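PDB 5ZRU: alpha-1,3-glucanase from Bacillus circulans, which hydrolyses the alpha-1,3 linkages of glucan through a catalytic unit of glycoside hydrolase family 87, the part of the longer enzyme present in this chain. Local coordinates for residues A[491-495]-A[516-520]; A[497-501]-A[536-540]; A[135-139]-A[347-351]. All coordinates share one frame; numbering follows the deposited sequence.

How the contacts relate
Contacts 1 and 2 join neighbouring coils of the parallel beta-helix, whereas contact 3 joins that helix to the antiparallel beta domain that precedes it in the chain. Contacts 1 and 2 have centres 16 Å apart and meet directly, Ile520 CG2 lying 3.6 Å from Ala501 CB. Strand 487-495 leads directly into loop 497-501, and the longer loop after strand 513-523 brings 536-540 back beside it. Contact 3 is separate, with its centre 29 Å from that of contact 1 and 27 Å from that of contact 2. Metal ions lie nearby: Asn519 of contact 1 has its side chain about 5 Å from a bound calcium ion, and Phe135 of contact 3 packs near the calcium ligand Ser115.

Contact 1. Residues A[491-495]-A[516-520]; sequences NIDII and NNINI
Ile492 and Ile518 lie side by side on the buried face of two strands that run in the same direction, their axes 4.8 Å apart and only 7° from parallel. With CG1 of both anti to the carbonyl carbon (chi1 -45° in Ile492) and CD1 turned the same way, CD1 of Ile518 lies against CG1 of Ile492 at 3.7 Å. Ile494 continues the tight side: its CD1 reaches CG2 of Ile518 at 4.1 Å and also meets CG1 of Ile520. Main-chain bonds hold this register, Asn519 N donating to Ile492 O and Asn519 O accepting from Ile494 N at 2.8 Å. The pattern is that of successive coils of the right-handed parallel beta-helix found in pectate lyase-like proteins, in which equivalent residues stack with like side chains pointing into the core. Strand 451-459 and strand 550-561 cover the isoleucines from the flanking coils. The other face is more open and polar. There OD1 of Asp493 lies close to the plane of the Asn519 amide, whose ND2 donates to it at 3.0 Å from the syn side, though clearly tilted out of the carboxylate plane, while Asp493 OD2 forms a salt bridge with Arg12 and Asn519 OD1 bonds to Thr557. With an alanine here in place of Asp493, Arg12 would probably lose its ionic mate and the Asn519 amide be freer to turn. At the corner, Asn491 and Asn517 point the same way, their amide planes 31° apart. A water donates to Asn491 OD1 at 2.7 Å and to Asn517 O, while Asn517 OD1 bonds to Asn555 of the next coil.

Contact 2. Residues A[497-501]-A[536-540]; sequences TQRSA and PHPGA
Arg499 reaches across to His537 between two loops that leave neighbouring coils of the parallel beta-helix and lead into the paired strands 502-505 and 542-544. Its NH2 donates to His537 O at 2.9 Å, in the carbonyl plane but 23° out of the guanidinium plane. One carbonyl thus receives two bent N-H approaches, the one from NE weak. The same NH2 also sits 3.5 Å above the His537 ring, over its centre, with the guanidinium and ring planes 37° apart. Arg499 attains this position because CG is anti to the backbone N (chi1 -167°) and the chain then bends at chi2, laying CD 3.8 Å from Gly539 CA. A CB on Gly539 would point at the other loop and collide with Arg499 O; without one, its CA makes a C-H...O contact with that oxygen. Beyond it the two chains join by one main-chain bond, Ala501 N to Ala540 O at 2.9 Å, and by the Ser500 hydroxyl, whose OG accepts a nearly straight bond from Ala540 N. A second shell fixes these groups. Thr530 O takes a further bond from Arg499 NH2, and Ser464 OG is bonded to NH1, which together limit rotation of the guanidinium. His537 is held by a bond between ND1 and Ser535 O, with the rings of Tyr543 and Phe568 packed against it. On the imidazole's other nitrogen, a water lying at the ring edge and in its plane is 2.7 Å from His537 NE2 and 2.6 Å from Ser500 OG.

Contact 3. Residues A[135-139]-A[347-351]; sequences FRFDE and RNNLA
Glu139 and Arg347 form a buried salt bridge between the antiparallel domain and the beta-helix: Arg347 NH1 donates to Glu139 OE1 at 3.0 Å. The bond uses the syn lone pair of OE1 but is bent, with an angle of 137° at the hydrogen, and OE1 lies well off the guanidinium plane; the carboxylate and guanidinium planes stand 68° apart. Arg347 is extended from CG to NE and crosses Glu139 at about a right angle, so Arg347 CD also lies beside Glu139 OE1, at 3.3 Å. Glu139 OE2 pairs with Arg371, and Arg347 NE bonds to Ser369. A water then ties Glu139 to Asn348, donating to Glu139 OE2 at 2.8 Å and to Asn348 OD1 at 2.9 Å. The Asn348 amide is held further by Asn372, bonded to OD1, and by Glu317, bonded to ND2. Its CG lies 3.3 Å from Asp138 OD1, the two flat groups turned steeply to each other; that carboxylate oxygen is bonded to His318 and, weakly, accepts from Glu139 N. Away from this polar network the contact becomes apolar. At chi1 -162° the Phe135 ring swings away from its own amide nitrogen and is directed at the loop, and Leu350 CD2 meets the ring edge in its plane, 3.7 Å from Phe135 CE2. The ring atom CZ comes 3.5 Å from Asn348 O. Phe135 also joins the interface to a metal site, since it is backbone-bonded to Trp116, a calcium ligand. With two arginines on its carboxylate, Glu139 is probably ionised; its charge is met by both within the buried junction, and apolar packing of Phe135 on Leu350 covers the other end of the contact.

Contact 1. Residues A[491-495]-A[516-520]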
loop_
_atom_site.group_PDB
_atom_site.type_symbol
_atom_site.label_atom_id
_atom_site.label_comp_id
_atom_site.label_asym_id
_atom_site.label_seq_id
_atom_site.Cartn_x
_atom_site.Cartn_y
_atom_site.Cartn_z
ATOM N N ASN A 491 -20.181 -11.977 0.382
ATOM C CA ASN A 491 -19.536 -12.300 -0.892
ATOM C C ASN A 491 -18.019 -12.129 -0.787
ATOM O O ASN A 491 -17.409 -11.295 -1.457
ATOM C CB ASN A 491 -20.108 -11.440 -2.025
ATOM C CG ASN A 491 -21.496 -11.884 -2.452
ATOM O OD1 ASN A 491 -21.762 -13.085 -2.584
ATOM N ND2 ASN A 491 -22.382 -10.921 -2.679
ATOM N N ILE A 492 -17.411 -12.920 0.089
ATOM C CA ILE A 492 -15.964 -12.882 0.291
ATOM C C ILE A 492 -15.402 -14.232 -0.110
ATOM O O ILE A 492 -15.870 -15.267 0.377
ATOM C CB ILE A 492 -15.575 -12.571 1.751
ATOM C CG1 ILE A 492 -16.393 -11.407 2.330
ATOM C CG2 ILE A 492 -14.055 -12.345 1.864
ATOM C CD1 ILE A 492 -16.068 -10.051 1.759
ATOM N N ASP A 493 -14.378 -14.222 -0.962
ATOM C CA ASP A 493 -13.650 -15.433 -1.319
ATOM C C ASP A 493 -12.290 -15.376 -0.642
ATOM O O ASP A 493 -11.544 -14.410 -0.835
ATOM C CB ASP A 493 -13.501 -15.558 -2.833
ATOM C CG ASP A 493 -14.837 -15.749 -3.522
ATOM O OD1 ASP A 493 -15.349 -16.884 -3.516
ATOM O OD2 ASP A 493 -15.386 -14.754 -4.032
ATOM N N ILE A 494 -11.983 -16.396 0.159
ATOM C CA ILE A 494 -10.756 -16.443 0.947
ATOM C C ILE A 494 -9.989 -17.684 0.513
ATOM O O ILE A 494 -10.384 -18.811 0.841
ATOM C CB ILE A 494 -11.033 -16.465 2.458
ATOM C CG1 ILE A 494 -12.192 -15.514 2.822
ATOM C CG2 ILE A 494 -9.779 -16.064 3.224
ATOM C CD1 ILE A 494 -12.530 -15.463 4.327
ATOM N N ILE A 495 -8.872 -17.479 -0.186
ATOM C CA ILE A 495 -8.184 -18.541 -0.914
ATOM C C ILE A 495 -6.784 -18.753 -0.350
ATOM O O ILE A 495 -6.007 -17.799 -0.221
ATOM C CB ILE A 495 -8.118 -18.213 -2.415
ATOM C CG1 ILE A 495 -9.540 -18.051 -2.965
ATOM C CG2 ILE A 495 -7.307 -19.260 -3.168
ATOM C CD1 ILE A 495 -9.592 -17.243 -4.227
ATOM N N ASN A 516 -22.081 -13.496 5.264
ATOM C CA ASN A 516 -22.968 -14.093 4.273
ATOM C C ASN A 516 -22.198 -14.422 2.998
ATOM O O ASN A 516 -21.366 -13.631 2.549
ATOM C CB ASN A 516 -24.143 -13.153 3.951
ATOM C CG ASN A 516 -25.051 -12.912 5.159
ATOM O OD1 ASN A 516 -25.177 -13.762 6.038
ATOM N ND2 ASN A 516 -25.666 -11.746 5.208
ATOM N N ASN A 517 -22.469 -15.597 2.423
ATOM C CA ASN A 517 -21.900 -15.990 1.126
ATOM C C ASN A 517 -20.371 -15.948 1.159
ATOM O O ASN A 517 -19.731 -15.294 0.336
ATOM C CB ASN A 517 -22.430 -15.106 -0.015
ATOM C CG ASN A 517 -23.945 -14.894 0.040
ATOM O OD1 ASN A 517 -24.700 -15.779 0.443
ATOM N ND2 ASN A 517 -24.389 -13.711 -0.379
ATOM N N ILE A 518 -19.786 -16.650 2.126
ATOM C CA ILE A 518 -18.337 -16.748 2.278
ATOM C C ILE A 518 -17.869 -18.057 1.655
ATOM O O ILE A 518 -18.450 -19.118 1.923
ATOM C CB ILE A 518 -17.927 -16.686 3.760
ATOM C CG1 ILE A 518 -18.609 -15.509 4.485
ATOM C CG2 ILE A 518 -16.395 -16.649 3.896
ATOM C CD1 ILE A 518 -18.318 -14.142 3.922
ATOM N N ASN A 519 -16.815 -17.995 0.839
ATOM C CA ASN A 519 -16.176 -19.190 0.291
ATOM C C ASN A 519 -14.748 -19.268 0.805
ATOM O O ASN A 519 -13.933 -18.383 0.519
ATOM C CB ASN A 519 -16.182 -19.182 -1.239
ATOM C CG ASN A 519 -17.583 -19.186 -1.809
ATOM O OD1 ASN A 519 -18.428 -19.987 -1.401
ATOM N ND2 ASN A 519 -17.843 -18.281 -2.752
ATOM N N ILE A 520 -14.439 -20.339 1.534
ATOM C CA ILE A 520 -13.119 -20.543 2.116
ATOM C C ILE A 520 -12.502 -21.751 1.434
ATOM O O ILE A 520 -12.946 -22.892 1.633
ATOM C CB ILE A 520 -13.192 -20.741 3.634
ATOM C CG1 ILE A 520 -13.883 -19.531 4.265
ATOM C CG2 ILE A 520 -11.789 -20.952 4.200
ATOM C CD1 ILE A 520 -14.169 -19.647 5.800
HETATM O O HOH W 1 -20.214 -15.310 -2.873
#

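Contact 2. Residues A[497-501]-A[536-540]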
loop_
_atom_site.group_PDB
_atom_site.type_symbol
_atom_site.label_atom_id
_atom_site.label_comp_id
_atom_site.label_asym_id
_atom_site.label_seq_id
_atom_site.Cartn_x
_atom_site.Cartn_y
_atom_site.Cartn_z
ATOM N N THR A 497 -5.336 -19.594 2.583
ATOM C CA THR A 497 -4.952 -18.860 3.780
ATOM C C THR A 497 -3.801 -19.562 4.503
ATOM O O THR A 497 -3.735 -20.794 4.560
ATOM C CB THR A 497 -6.161 -18.703 4.703
ATOM O OG1 THR A 497 -7.106 -17.802 4.096
ATOM C CG2 THR A 497 -5.745 -18.157 6.073
ATOM N N GLN A 498 -2.887 -18.755 5.049
ATOM C CA GLN A 498 -1.692 -19.287 5.704
ATOM C C GLN A 498 -2.050 -20.071 6.960
ATOM O O GLN A 498 -1.645 -21.229 7.116
ATOM C CB GLN A 498 -0.725 -18.137 6.024
ATOM C CG GLN A 498 -0.298 -17.361 4.756
ATOM C CD GLN A 498 0.754 -16.294 5.018
ATOM O OE1 GLN A 498 1.530 -16.384 5.971
ATOM N NE2 GLN A 498 0.780 -15.270 4.166
ATOM N N ARG A 499 -2.789 -19.452 7.883
ATOM C CA ARG A 499 -3.253 -20.171 9.068
ATOM C C ARG A 499 -4.781 -20.265 9.018
ATOM O O ARG A 499 -5.312 -20.947 8.143
ATOM C CB ARG A 499 -2.739 -19.505 10.355
ATOM C CG ARG A 499 -2.910 -20.383 11.622
ATOM C CD ARG A 499 -2.157 -21.735 11.515
ATOM N NE ARG A 499 -2.167 -22.462 12.791
ATOM C CZ ARG A 499 -1.353 -22.184 13.806
ATOM N NH1 ARG A 499 -0.457 -21.215 13.686
ATOM N NH2 ARG A 499 -1.420 -22.881 14.941
ATOM N N SER A 500 -5.513 -19.605 9.916
ATOM C CA SER A 500 -6.971 -19.695 9.886
ATOM C C SER A 500 -7.581 -18.574 9.047
ATOM O O SER A 500 -7.087 -17.444 9.040
ATOM C CB SER A 500 -7.563 -19.675 11.302
ATOM O OG SER A 500 -7.178 -20.843 12.017
ATOM N N ALA A 501 -8.665 -18.894 8.334
ATOM C CA ALA A 501 -9.268 -17.908 7.435
ATOM C C ALA A 501 -9.919 -16.760 8.203
ATOM O O ALA A 501 -9.733 -15.587 7.862
ATOM C CB ALA A 501 -10.293 -18.581 6.514
ATOM N N PRO A 536 -1.884 -26.164 20.262
ATOM C CA PRO A 536 -1.461 -26.343 18.866
ATOM C C PRO A 536 -2.609 -26.807 17.984
ATOM O O PRO A 536 -3.493 -27.550 18.414
ATOM C CB PRO A 536 -0.370 -27.420 18.957
ATOM C CG PRO A 536 0.104 -27.362 20.358
ATOM C CD PRO A 536 -1.074 -26.981 21.189
ATOM N N HIS A 537 -2.585 -26.361 16.731
ATOM C CA HIS A 537 -3.678 -26.692 15.823
ATOM C C HIS A 537 -3.316 -26.339 14.391
ATOM O O HIS A 537 -2.602 -25.355 14.161
ATOM C CB HIS A 537 -4.956 -25.949 16.216
ATOM C CG HIS A 537 -4.845 -24.454 16.128
ATOM N ND1 HIS A 537 -4.331 -23.685 17.149
ATOM C CD2 HIS A 537 -5.194 -23.586 15.146
ATOM C CE1 HIS A 537 -4.375 -22.409 16.805
ATOM N NE2 HIS A 537 -4.893 -22.322 15.594
ATOM N N PRO A 538 -3.784 -27.110 13.408
ATOM C CA PRO A 538 -3.677 -26.672 12.014
ATOM C C PRO A 538 -4.633 -25.518 11.767
ATOM O O PRO A 538 -5.615 -25.340 12.481
ATOM C CB PRO A 538 -4.092 -27.908 11.203
ATOM C CG PRO A 538 -4.236 -29.036 12.212
ATOM C CD PRO A 538 -4.499 -28.391 13.532
ATOM N N GLY A 539 -4.337 -24.730 10.734
ATOM C CA GLY A 539 -5.212 -23.613 10.411
ATOM C C GLY A 539 -6.618 -24.093 10.088
ATOM O O GLY A 539 -6.812 -25.114 9.422
ATOM N N ALA A 540 -7.605 -23.344 10.565
ATOM C CA ALA A 540 -9.011 -23.684 10.413
ATOM C C ALA A 540 -9.739 -22.688 9.512
ATOM O O ALA A 540 -9.233 -21.615 9.176
ATOM C CB ALA A 540 -9.700 -23.730 11.781
HETATM O O HOH W 2 -5.569 -20.252 13.987
#

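Contact 3. Residues A[135-139]-A[347-351]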
loop_
_atom_site.group_PDB
_atom_site.type_symbol
_atom_site.label_atom_id
_atom_site.label_comp_id
_atom_site.label_asym_id
_atom_site.label_seq_id
_atom_site.Cartn_x
_atom_site.Cartn_y
_atom_site.Cartn_z
ATOM N N PHE A 135 10.260 -5.789 4.368
ATOM C CA PHE A 135 10.453 -4.769 3.326
ATOM C C PHE A 135 11.656 -5.134 2.449
ATOM O O PHE A 135 12.483 -4.288 2.111
ATOM C CB PHE A 135 10.627 -3.371 3.953
ATOM C CG PHE A 135 10.402 -2.195 2.999
ATOM C CD1 PHE A 135 10.085 -2.384 1.659
ATOM C CD2 PHE A 135 10.515 -0.895 3.475
ATOM C CE1 PHE A 135 9.887 -1.280 0.805
ATOM C CE2 PHE A 135 10.312 0.207 2.639
ATOM C CZ PHE A 135 10.005 0.013 1.298
ATOM N N ARG A 136 11.771 -6.415 2.084
ATOM C CA ARG A 136 12.920 -6.827 1.285
ATOM C C ARG A 136 12.765 -6.497 -0.196
ATOM O O ARG A 136 13.768 -6.498 -0.921
ATOM C CB ARG A 136 13.182 -8.324 1.490
ATOM C CG ARG A 136 13.804 -8.613 2.866
ATOM C CD ARG A 136 13.819 -10.107 3.200
ATOM N NE ARG A 136 12.493 -10.534 3.638
ATOM C CZ ARG A 136 12.260 -11.584 4.421
ATOM N NH1 ARG A 136 13.269 -12.340 4.853
ATOM N NH2 ARG A 136 11.020 -11.861 4.786
ATOM N N PHE A 137 11.548 -6.205 -0.664
ATOM C CA PHE A 137 11.327 -5.865 -2.061
ATOM C C PHE A 137 11.008 -4.379 -2.212
ATOM O O PHE A 137 10.565 -3.708 -1.275
ATOM C CB PHE A 137 10.209 -6.728 -2.671
ATOM C CG PHE A 137 10.640 -8.140 -2.993
ATOM C CD1 PHE A 137 10.656 -9.121 -2.006
ATOM C CD2 PHE A 137 11.041 -8.478 -4.281
ATOM C CE1 PHE A 137 11.065 -10.428 -2.297
ATOM C CE2 PHE A 137 11.460 -9.781 -4.590
ATOM C CZ PHE A 137 11.468 -10.758 -3.602
ATOM N N ASP A 138 11.265 -3.870 -3.415
ATOM C CA ASP A 138 11.032 -2.472 -3.756
ATOM C C ASP A 138 10.693 -2.421 -5.240
ATOM O O ASP A 138 10.708 -3.444 -5.927
ATOM C CB ASP A 138 12.262 -1.608 -3.424
ATOM C CG ASP A 138 11.918 -0.125 -3.240
ATOM O OD1 ASP A 138 10.740 0.260 -3.389
ATOM O OD2 ASP A 138 12.836 0.665 -2.942
ATOM N N GLU A 139 10.408 -1.221 -5.750
ATOM C CA GLU A 139 10.084 -1.068 -7.163
ATOM C C GLU A 139 10.881 0.075 -7.768
ATOM O O GLU A 139 11.325 0.989 -7.062
ATOM C CB GLU A 139 8.578 -0.820 -7.375
ATOM C CG GLU A 139 7.736 -2.023 -6.995
ATOM C CD GLU A 139 6.266 -1.833 -7.291
ATOM O OE1 GLU A 139 5.880 -0.792 -7.855
ATOM O OE2 GLU A 139 5.495 -2.728 -6.932
ATOM N N ARG A 347 2.693 2.917 -2.895
ATOM C CA ARG A 347 3.487 1.696 -2.808
ATOM C C ARG A 347 4.775 1.932 -2.041
ATOM O O ARG A 347 5.298 3.047 -2.003
ATOM C CB ARG A 347 3.840 1.152 -4.202
ATOM C CG ARG A 347 2.633 0.922 -5.125
ATOM C CD ARG A 347 3.103 0.298 -6.444
ATOM N NE ARG A 347 1.998 0.008 -7.363
ATOM C CZ ARG A 347 2.147 -0.087 -8.680
ATOM N NH1 ARG A 347 3.359 0.089 -9.211
ATOM N NH2 ARG A 347 1.097 -0.353 -9.470
ATOM N N ASN A 348 5.283 0.865 -1.423
ATOM C CA ASN A 348 6.637 0.876 -0.859
ATOM C C ASN A 348 6.825 1.991 0.163
ATOM O O ASN A 348 7.884 2.616 0.233
ATOM C CB ASN A 348 7.681 0.999 -1.975
ATOM C CG ASN A 348 7.426 0.052 -3.101
ATOM O OD1 ASN A 348 7.331 -1.160 -2.895
ATOM N ND2 ASN A 348 7.298 0.592 -4.314
ATOM N N ASN A 349 5.803 2.248 0.971
ATOM C CA ASN A 349 5.944 3.179 2.076
ATOM C C ASN A 349 6.266 2.413 3.358
ATOM O O ASN A 349 5.975 1.213 3.486
ATOM C CB ASN A 349 4.675 4.019 2.243
ATOM C CG ASN A 349 4.323 4.784 0.980
ATOM O OD1 ASN A 349 4.957 5.795 0.657
ATOM N ND2 ASN A 349 3.312 4.294 0.242
ATOM N N LEU A 350 6.909 3.122 4.295
ATOM C CA LEU A 350 7.417 2.503 5.520
ATOM C C LEU A 350 6.311 2.161 6.511
ATOM O O LEU A 350 6.542 1.367 7.430
ATOM C CB LEU A 350 8.441 3.433 6.185
ATOM C CG LEU A 350 9.746 3.575 5.397
ATOM C CD1 LEU A 350 10.453 4.875 5.713
ATOM C CD2 LEU A 350 10.680 2.377 5.674
ATOM N N ALA A 351 5.119 2.732 6.339
ATOM C CA ALA A 351 3.970 2.441 7.194
ATOM C C ALA A 351 2.695 2.455 6.348
ATOM O O ALA A 351 2.709 1.923 5.239
ATOM C CB ALA A 351 3.884 3.442 8.354
HETATM O O HOH W 3 6.383 -3.460 -4.357
#